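Local coordinates for long form salivary protein D7L1 (Aedes aegypti, PDB 3DXL) that binds and sequesters biogenic amines and leukotrienes of the vertebrate host, thereby modulating blood feeding by female mosquitoes, at residues T14-L28 and Q272-Y284. Sequence-based numbering, arbitrary orientation.
Sequences TRCMEDNLEDGANRL and QIYAFNLPKNQAY. Unlike the reference sequence in segment 272-284: N281 (reference Lys).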
ATOM      1  N   THR A  14       6.727  -0.778   4.299  1.00  9.20           N
ATOM      2  CA  THR A  14       6.476   0.343   5.200  1.00  9.36           C
ATOM      3  C   THR A  14       5.240   0.147   6.071  1.00  8.66           C
ATOM      4  O   THR A  14       5.272   0.506   7.250  1.00  9.10           O
ATOM      5  CB  THR A  14       6.440   1.702   4.462  1.00  8.87           C
ATOM      6  OG1 THR A  14       5.427   1.681   3.452  1.00  9.34           O
ATOM      7  CG2 THR A  14       7.802   2.004   3.846  1.00 10.25           C
ATOM      8  N   ARG A  15       4.169  -0.428   5.513  1.00  9.18           N
ATOM      9  CA  ARG A  15       2.982  -0.740   6.309  1.00  9.08           C
ATOM     10  C   ARG A  15       3.322  -1.736   7.420  1.00  9.13           C
ATOM     11  O   ARG A  15       2.935  -1.558   8.574  1.00  8.99           O
ATOM     12  CB  ARG A  15       1.837  -1.266   5.438  1.00  9.35           C
ATOM     13  CG  ARG A  15       0.635  -1.824   6.203  1.00  9.37           C
ATOM     14  CD  ARG A  15      -0.045  -0.807   7.139  1.00 10.55           C
ATOM     15  NE  ARG A  15      -0.529   0.384   6.440  1.00  9.66           N
ATOM     16  CZ  ARG A  15      -1.698   0.459   5.812  1.00  9.57           C
ATOM     17  NH1 ARG A  15      -2.539  -0.571   5.803  1.00  9.91           N
ATOM     18  NH2 ARG A  15      -2.031   1.585   5.196  1.00  8.73           N
ATOM     19  N   CYS A  16       4.061  -2.782   7.074  1.00  9.31           N
ATOM     20  CA  CYS A  16       4.410  -3.790   8.058  1.00  9.40           C
ATOM     21  C   CYS A  16       5.330  -3.226   9.142  1.00  9.09           C
ATOM     22  O   CYS A  16       5.194  -3.585  10.315  1.00  9.29           O
ATOM     23  CB  CYS A  16       5.021  -4.994   7.359  1.00  9.61           C
ATOM     24  SG  CYS A  16       3.794  -5.937   6.424  1.00 11.08           S
ATOM     25  N   MET A  17       6.229  -2.307   8.776  1.00  9.16           N
ATOM     26  CA  MET A  17       7.051  -1.651   9.785  0.50  9.47           C
ATOM     27  C   MET A  17       6.210  -0.732  10.664  1.00  9.69           C
ATOM     28  O   MET A  17       6.360  -0.736  11.885  1.00  9.86           O
ATOM     29  CB  MET A  17       8.215  -0.892   9.157  0.50  9.50           C
ATOM     30  CG  MET A  17       9.288  -1.825   8.641  0.50  9.94           C
ATOM     31  SD  MET A  17      10.805  -0.987   8.194  0.50  9.58           S
ATOM     32  CE  MET A  17      10.291  -0.255   6.639  0.50  9.61           C
ATOM     33  N   GLU A  18       5.300   0.034  10.050  1.00  9.62           N
ATOM     34  CA  GLU A  18       4.429   0.928  10.820  1.00  9.96           C
ATOM     35  C   GLU A  18       3.648   0.154  11.881  1.00  9.95           C
ATOM     36  O   GLU A  18       3.515   0.603  13.022  1.00 10.30           O
ATOM     37  CB  GLU A  18       3.493   1.697   9.886  1.00 10.36           C
ATOM     38  CG  GLU A  18       2.715   2.803  10.605  1.00 10.14           C
ATOM     39  CD  GLU A  18       1.901   3.666   9.667  1.00 10.76           C
ATOM     40  OE1 GLU A  18       2.393   4.023   8.583  1.00 11.07           O
ATOM     41  OE2 GLU A  18       0.768   4.022  10.033  1.00 13.60           O
ATOM     42  N   ASP A  19       3.165  -1.027  11.502  1.00  9.96           N
ATOM     43  CA  ASP A  19       2.338  -1.820  12.400  1.00 10.67           C
ATOM     44  C   ASP A  19       3.110  -2.614  13.459  1.00 10.31           C
ATOM     45  O   ASP A  19       2.513  -3.077  14.435  1.00 11.47           O
ATOM     46  CB  ASP A  19       1.454  -2.767  11.592  1.00 11.16           C
ATOM     47  CG  ASP A  19       0.308  -2.053  10.905  1.00 12.40           C
ATOM     48  OD1 ASP A  19       0.016  -0.884  11.245  1.00 13.19           O
ATOM     49  OD2 ASP A  19      -0.304  -2.681  10.025  1.00 13.73           O
ATOM     50  N   ASN A  20       4.418  -2.796  13.263  1.00  9.98           N
ATOM     51  CA  ASN A  20       5.171  -3.725  14.107  1.00 10.42           C
ATOM     52  C   ASN A  20       6.386  -3.172  14.824  1.00 10.76           C
ATOM     53  O   ASN A  20       6.872  -3.794  15.769  1.00 11.28           O
ATOM     54  CB  ASN A  20       5.513  -4.989  13.318  1.00 10.74           C
ATOM     55  CG  ASN A  20       4.284  -5.784  12.973  1.00 11.37           C
ATOM     56  OD1 ASN A  20       3.679  -6.418  13.844  1.00 13.13           O
ATOM     57  ND2 ASN A  20       3.877  -5.731  11.712  1.00 11.23           N
ATOM     58  N   LEU A  21       6.895  -2.019  14.410  1.00 10.84           N
ATOM     59  CA  LEU A  21       7.999  -1.416  15.147  1.00 11.21           C
ATOM     60  C   LEU A  21       7.587  -1.184  16.593  1.00 11.72           C
ATOM     61  O   LEU A  21       6.450  -0.809  16.865  1.00 11.44           O
ATOM     62  CB  LEU A  21       8.392  -0.075  14.530  1.00 10.91           C
ATOM     63  CG  LEU A  21       9.246  -0.105  13.266  1.00 10.96           C
ATOM     64  CD1 LEU A  21       9.273   1.271  12.635  1.00 11.23           C
ATOM     65  CD2 LEU A  21      10.658  -0.568  13.577  1.00 11.59           C
ATOM     66  N   GLU A  22       8.508  -1.389  17.528  1.00 11.51           N
ATOM     67  CA  GLU A  22       8.254  -1.055  18.920  1.00 13.07           C
ATOM     68  C   GLU A  22       8.161   0.454  19.074  1.00 13.69           C
ATOM     69  O   GLU A  22       8.640   1.207  18.222  1.00 12.69           O
ATOM     70  CB  GLU A  22       9.358  -1.616  19.814  1.00 12.98           C
ATOM     71  CG  GLU A  22       9.316  -3.126  19.937  1.00 14.77           C
ATOM     72  CD  GLU A  22      10.262  -3.670  20.980  1.00 16.25           C
ATOM     73  OE1 GLU A  22      11.059  -2.904  21.555  1.00 15.44           O
ATOM     74  OE2 GLU A  22      10.194  -4.887  21.220  1.00 18.26           O
ATOM     75  N   ASP A  23       7.556   0.875  20.181  1.00 15.55           N
ATOM     76  CA  ASP A  23       7.309   2.280  20.466  1.00 17.78           C
ATOM     77  C   ASP A  23       8.268   2.854  21.495  1.00 18.89           C
ATOM     78  O   ASP A  23       8.034   3.953  22.009  1.00 20.70           O
ATOM     79  CB  ASP A  23       5.879   2.461  20.986  1.00 18.30           C
ATOM     80  CG  ASP A  23       4.840   2.272  19.914  1.00 19.92           C
ATOM     81  OD1 ASP A  23       4.995   2.887  18.837  1.00 21.25           O
ATOM     82  OD2 ASP A  23       3.873   1.519  20.140  1.00 21.81           O
ATOM     83  N   GLY A  24       9.322   2.114  21.821  1.00 18.81           N
ATOM     84  CA  GLY A  24      10.300   2.578  22.795  1.00 18.97           C
ATOM     85  C   GLY A  24      11.695   2.780  22.235  1.00 18.86           C
ATOM     86  O   GLY A  24      11.877   3.102  21.053  1.00 19.30           O
ATOM     87  N   ALA A  25      12.686   2.571  23.091  1.00 18.45           N
ATOM     88  CA  ALA A  25      14.087   2.787  22.740  1.00 17.68           C
ATOM     89  C   ALA A  25      14.589   1.919  21.581  1.00 17.24           C
ATOM     90  O   ALA A  25      15.566   2.272  20.924  1.00 17.39           O
ATOM     91  CB  ALA A  25      14.972   2.603  23.959  1.00 18.27           C
ATOM     92  N   ASN A  26      13.927   0.794  21.325  1.00 16.09           N
ATOM     93  CA  ASN A  26      14.358  -0.096  20.247  1.00 15.65           C
ATOM     94  C   ASN A  26      13.875   0.311  18.862  1.00 14.84           C
ATOM     95  O   ASN A  26      14.269  -0.305  17.871  1.00 14.74           O
ATOM     96  CB  ASN A  26      13.915  -1.530  20.525  1.00 15.86           C
ATOM     97  CG  ASN A  26      14.560  -2.110  21.757  1.00 17.02           C
ATOM     98  OD1 ASN A  26      15.724  -1.833  22.060  1.00 19.52           O
ATOM     99  ND2 ASN A  26      13.807  -2.929  22.476  1.00 17.74           N
ATOM    100  N   ARG A  27      13.029   1.337  18.778  1.00 13.80           N
ATOM    101  CA  ARG A  27      12.385   1.673  17.508  1.00 13.18           C
ATOM    102  C   ARG A  27      13.379   1.994  16.396  1.00 12.75           C
ATOM    103  O   ARG A  27      13.346   1.379  15.330  1.00 12.62           O
ATOM    104  CB  ARG A  27      11.383   2.815  17.668  1.00 12.84           C
ATOM    105  CG  ARG A  27      10.533   3.013  16.415  1.00 13.25           C
ATOM    106  CD  ARG A  27       9.472   4.086  16.641  1.00 13.38           C
ATOM    107  NE  ARG A  27       8.559   4.243  15.515  1.00 13.57           N
ATOM    108  CZ  ARG A  27       7.395   3.616  15.374  1.00 13.19           C
ATOM    109  NH1 ARG A  27       6.964   2.760  16.294  1.00 14.12           N
ATOM    110  NH2 ARG A  27       6.636   3.862  14.309  1.00 14.03           N
ATOM    111  N   LEU A  28      14.243   2.974  16.634  1.00 13.25           N
ATOM    112  CA  LEU A  28      15.186   3.384  15.598  1.00 13.82           C
ATOM    113  C   LEU A  28      16.214   2.295  15.230  1.00 14.29           C
ATOM    114  O   LEU A  28      16.454   2.061  14.043  1.00 14.34           O
ATOM    115  CB  LEU A  28      15.849   4.727  15.943  1.00 14.58           C
ATOM    116  CG  LEU A  28      14.915   5.948  15.917  1.00 14.87           C
ATOM    117  CD1 LEU A  28      15.679   7.190  16.341  1.00 16.53           C
ATOM    118  CD2 LEU A  28      14.278   6.151  14.550  1.00 17.75           C
ATOM    119  N   GLN A 272       2.418  10.845   0.776  1.00  8.66           N
ATOM    120  CA  GLN A 272       3.590  11.519   0.228  1.00 10.05           C
ATOM    121  C   GLN A 272       4.902  10.912   0.706  1.00  9.62           C
ATOM    122  O   GLN A 272       5.930  11.101   0.057  1.00 10.74           O
ATOM    123  CB  GLN A 272       3.583  12.996   0.612  1.00 10.45           C
ATOM    124  CG  GLN A 272       2.372  13.763   0.098  1.00 12.17           C
ATOM    125  CD  GLN A 272       2.264  15.173   0.651  1.00 12.61           C
ATOM    126  OE1 GLN A 272       3.122  15.636   1.400  1.00 15.02           O
ATOM    127  NE2 GLN A 272       1.183  15.856   0.296  1.00 14.29           N
ATOM    128  N   ILE A 273       4.876  10.224   1.848  1.00  9.53           N
ATOM    129  CA  ILE A 273       6.075   9.611   2.418  1.00 10.66           C
ATOM    130  C   ILE A 273       5.620   8.297   3.030  1.00  9.65           C
ATOM    131  O   ILE A 273       5.013   8.283   4.101  1.00  9.85           O
ATOM    132  CB  ILE A 273       6.719  10.489   3.534  1.00 11.51           C
ATOM    133  CG1 ILE A 273       6.890  11.954   3.091  1.00 12.78           C
ATOM    134  CG2 ILE A 273       8.055   9.885   3.977  1.00 13.26           C
ATOM    135  CD1 ILE A 273       7.254  12.899   4.223  1.00 13.34           C
ATOM    136  N   TYR A 274       5.913   7.187   2.371  1.00  9.18           N
ATOM    137  CA  TYR A 274       5.409   5.916   2.874  1.00  8.70           C
ATOM    138  C   TYR A 274       5.937   5.615   4.282  1.00  9.29           C
ATOM    139  O   TYR A 274       5.206   5.074   5.112  1.00  9.72           O
ATOM    140  CB  TYR A 274       5.689   4.782   1.888  1.00  8.61           C
ATOM    141  CG  TYR A 274       4.710   4.705   0.728  1.00  7.91           C
ATOM    142  CD1 TYR A 274       3.865   5.780   0.397  1.00  8.34           C
ATOM    143  CD2 TYR A 274       4.638   3.557  -0.052  1.00  8.18           C
ATOM    144  CE1 TYR A 274       2.975   5.691  -0.659  1.00  8.87           C
ATOM    145  CE2 TYR A 274       3.767   3.463  -1.118  1.00  8.35           C
ATOM    146  CZ  TYR A 274       2.930   4.547  -1.422  1.00  8.26           C
ATOM    147  OH  TYR A 274       2.054   4.468  -2.477  1.00  8.54           O
ATOM    148  N   ALA A 275       7.168   6.043   4.571  1.00  9.39           N
ATOM    149  CA  ALA A 275       7.771   5.924   5.902  1.00  9.90           C
ATOM    150  C   ALA A 275       7.383   7.047   6.879  1.00 10.07           C
ATOM    151  O   ALA A 275       8.055   7.240   7.892  1.00 10.33           O
ATOM    152  CB  ALA A 275       9.294   5.821   5.787  1.00 10.38           C
ATOM    153  N   PHE A 276       6.291   7.766   6.582  1.00 10.20           N
ATOM    154  CA  PHE A 276       5.769   8.880   7.402  1.00 11.00           C
ATOM    155  C   PHE A 276       5.873   8.668   8.918  1.00 11.18           C
ATOM    156  O   PHE A 276       6.342   9.545   9.647  1.00 11.76           O
ATOM    157  CB  PHE A 276       4.310   9.131   7.013  1.00 11.07           C
ATOM    158  CG  PHE A 276       3.690  10.346   7.649  1.00 11.33           C
ATOM    159  CD1 PHE A 276       3.772  11.583   7.025  1.00 12.43           C
ATOM    160  CD2 PHE A 276       2.996  10.245   8.851  1.00 12.75           C
ATOM    161  CE1 PHE A 276       3.178  12.705   7.590  1.00 13.04           C
ATOM    162  CE2 PHE A 276       2.403  11.373   9.426  1.00 13.79           C
ATOM    163  CZ  PHE A 276       2.499  12.596   8.791  1.00 13.41           C
ATOM    164  N   ASN A 277       5.411   7.510   9.384  1.00 11.52           N
ATOM    165  CA  ASN A 277       5.326   7.220  10.814  1.00 12.80           C
ATOM    166  C   ASN A 277       6.453   6.364  11.367  1.00 12.72           C
ATOM    167  O   ASN A 277       6.406   5.983  12.542  1.00 14.17           O
ATOM    168  CB  ASN A 277       3.984   6.556  11.129  1.00 13.31           C
ATOM    169  CG  ASN A 277       2.862   7.560  11.317  1.00 14.25           C
ATOM    170  OD1 ASN A 277       3.063   8.610  11.919  1.00 15.26           O
ATOM    171  ND2 ASN A 277       1.665   7.223  10.838  1.00 16.38           N
ATOM    172  N   LEU A 278       7.459   6.059  10.550  1.00 12.29           N
ATOM    173  CA  LEU A 278       8.438   5.053  10.968  1.00 12.64           C
ATOM    174  C   LEU A 278       9.464   5.526  12.006  1.00 13.45           C
ATOM    175  O   LEU A 278       9.634   4.865  13.028  1.00 13.64           O
ATOM    176  CB  LEU A 278       9.086   4.337   9.776  1.00 12.12           C
ATOM    177  CG  LEU A 278       8.110   3.677   8.798  1.00 11.53           C
ATOM    178  CD1 LEU A 278       8.868   2.812   7.804  1.00 11.34           C
ATOM    179  CD2 LEU A 278       7.049   2.867   9.505  1.00 11.51           C
ATOM    180  N   PRO A 279      10.151   6.667  11.772  1.00 14.75           N
ATOM    181  CA  PRO A 279      11.066   7.116  12.835  1.00 16.38           C
ATOM    182  C   PRO A 279      10.364   7.286  14.194  1.00 17.91           C
ATOM    183  O   PRO A 279      10.946   6.970  15.232  1.00 18.59           O
ATOM    184  CB  PRO A 279      11.588   8.455  12.301  1.00 17.07           C
ATOM    185  CG  PRO A 279      11.486   8.317  10.815  1.00 16.29           C
ATOM    186  CD  PRO A 279      10.190   7.578  10.611  1.00 14.89           C
ATOM    187  N   LYS A 280       9.123   7.767  14.172  1.00 19.43           N
ATOM    188  CA  LYS A 280       8.281   7.854  15.362  1.00 21.14           C
ATOM    189  C   LYS A 280       6.869   8.148  14.905  1.00 21.67           C
ATOM    190  O   LYS A 280       6.668   8.918  13.960  1.00 21.76           O
ATOM    191  CB  LYS A 280       8.761   8.964  16.315  1.00 21.76           C
ATOM    192  CG  LYS A 280       8.099   8.972  17.702  1.00 23.63           C
ATOM    193  CD  LYS A 280       8.389   7.680  18.477  1.00 25.29           C
ATOM    194  CE  LYS A 280       7.905   7.760  19.921  1.00 26.16           C
ATOM    195  NZ  LYS A 280       8.112   6.471  20.658  1.00 27.45           N
ATOM    196  N   ASN A 281       5.898   7.510  15.548  1.00 22.57           N
ATOM    197  CA  ASN A 281       4.499   7.824  15.315  1.00 23.63           C
ATOM    198  C   ASN A 281       4.303   9.338  15.404  1.00 23.74           C
ATOM    199  O   ASN A 281       4.670   9.959  16.406  1.00 23.93           O
ATOM    200  CB  ASN A 281       3.623   7.077  16.324  1.00 24.38           C
ATOM    201  CG  ASN A 281       2.249   7.693  16.480  1.00 25.66           C
ATOM    202  OD1 ASN A 281       2.042   8.588  17.306  1.00 27.70           O
ATOM    203  ND2 ASN A 281       1.295   7.206  15.699  1.00 26.69           N
ATOM    204  N   GLN A 282       3.759   9.927  14.341  1.00 23.79           N
ATOM    205  CA  GLN A 282       3.504  11.369  14.305  1.00 24.04           C
ATOM    206  C   GLN A 282       2.116  11.682  14.845  1.00 24.16           C
ATOM    207  O   GLN A 282       1.156  10.964  14.564  1.00 24.14           O
ATOM    208  CB  GLN A 282       3.664  11.926  12.885  1.00 23.86           C
ATOM    209  CG  GLN A 282       5.083  11.846  12.325  1.00 24.04           C
ATOM    210  CD  GLN A 282       5.333  12.825  11.184  1.00 24.27           C
ATOM    211  OE1 GLN A 282       5.030  14.018  11.292  1.00 24.77           O
ATOM    212  NE2 GLN A 282       5.902  12.330  10.089  1.00 24.42           N
ATOM    213  N   ALA A 283       2.021  12.754  15.629  1.00 24.46           N
ATOM    214  CA  ALA A 283       0.740  13.204  16.161  1.00 24.62           C
ATOM    215  C   ALA A 283      -0.054  13.910  15.069  1.00 24.32           C
ATOM    216  O   ALA A 283       0.487  14.749  14.336  1.00 24.42           O
ATOM    217  CB  ALA A 283       0.946  14.128  17.357  1.00 25.04           C
ATOM    218  N   TYR A 284      -1.328  13.555  14.950  1.00 24.29           N
ATOM    219  CA  TYR A 284      -2.225  14.215  14.006  1.00 23.84           C
ATOM    220  C   TYR A 284      -2.794  15.501  14.587  1.00 25.85           C
ATOM    221  O   TYR A 284      -3.320  15.501  15.694  1.00 26.15           O
ATOM    222  CB  TYR A 284      -3.384  13.294  13.600  1.00 20.97           C
ATOM    223  CG  TYR A 284      -4.460  14.013  12.802  1.00 17.81           C
ATOM    224  CD1 TYR A 284      -4.213  14.439  11.501  1.00 15.13           C
ATOM    225  CD2 TYR A 284      -5.711  14.295  13.360  1.00 16.49           C
ATOM    226  CE1 TYR A 284      -5.180  15.108  10.764  1.00 14.43           C
ATOM    227  CE2 TYR A 284      -6.689  14.970  12.630  1.00 15.15           C
ATOM    228  CZ  TYR A 284      -6.416  15.371  11.338  1.00 15.41           C
ATOM    229  OH  TYR A 284      -7.369  16.027  10.603  1.00 14.78           O
TER
HETATM  230  O   HOH W   1       4.820   5.165   7.929  1.00 11.03           O
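The guanidinium of R27 reaches two successive backbone carbonyls of the loop 272-284: R27 NE donates to L278 O at 2.8 Å and R27 NH2 to N277 O, also at 2.8 Å. Both bonds are bent (140° and 144° at the hydrogen), and both acceptors lie near the edge of the group, somewhat tilted from its plane. CG stands anti to the backbone N (chi1 -170°) and the chain runs extended to NE, which carries the charge across to the loop. NH1 turns back to its own segment, bonding E22 O and forming a salt bridge with D23 OD1, while L21 CB lies over one face, toward its rim; the group's rotation is thereby fixed.

Alongside, the isobutyl group of L278 packs against helix 6-20. L278 CD2 meets E18 N at 3.4 Å, and L21 CD1 touches L278 O at 3.6 Å, the two leucine side chains crossing at about a right angle. A water then links E18 OE1, Y274 O and N277 N, accepting from the last. The amide of N277 stands almost perpendicular to the E18 carboxylate, and N277 ND2 makes only a weak bond to E18 OE2 (3.4 Å), whose stronger partner is R213. Helix 6-20 and the start of helix 27-34, both in the N-terminal PBP/GOBP domain, thus pack together against the irregular chain following helix 257-271, an interdomain junction of the two-domain, all-helical long D7 fold.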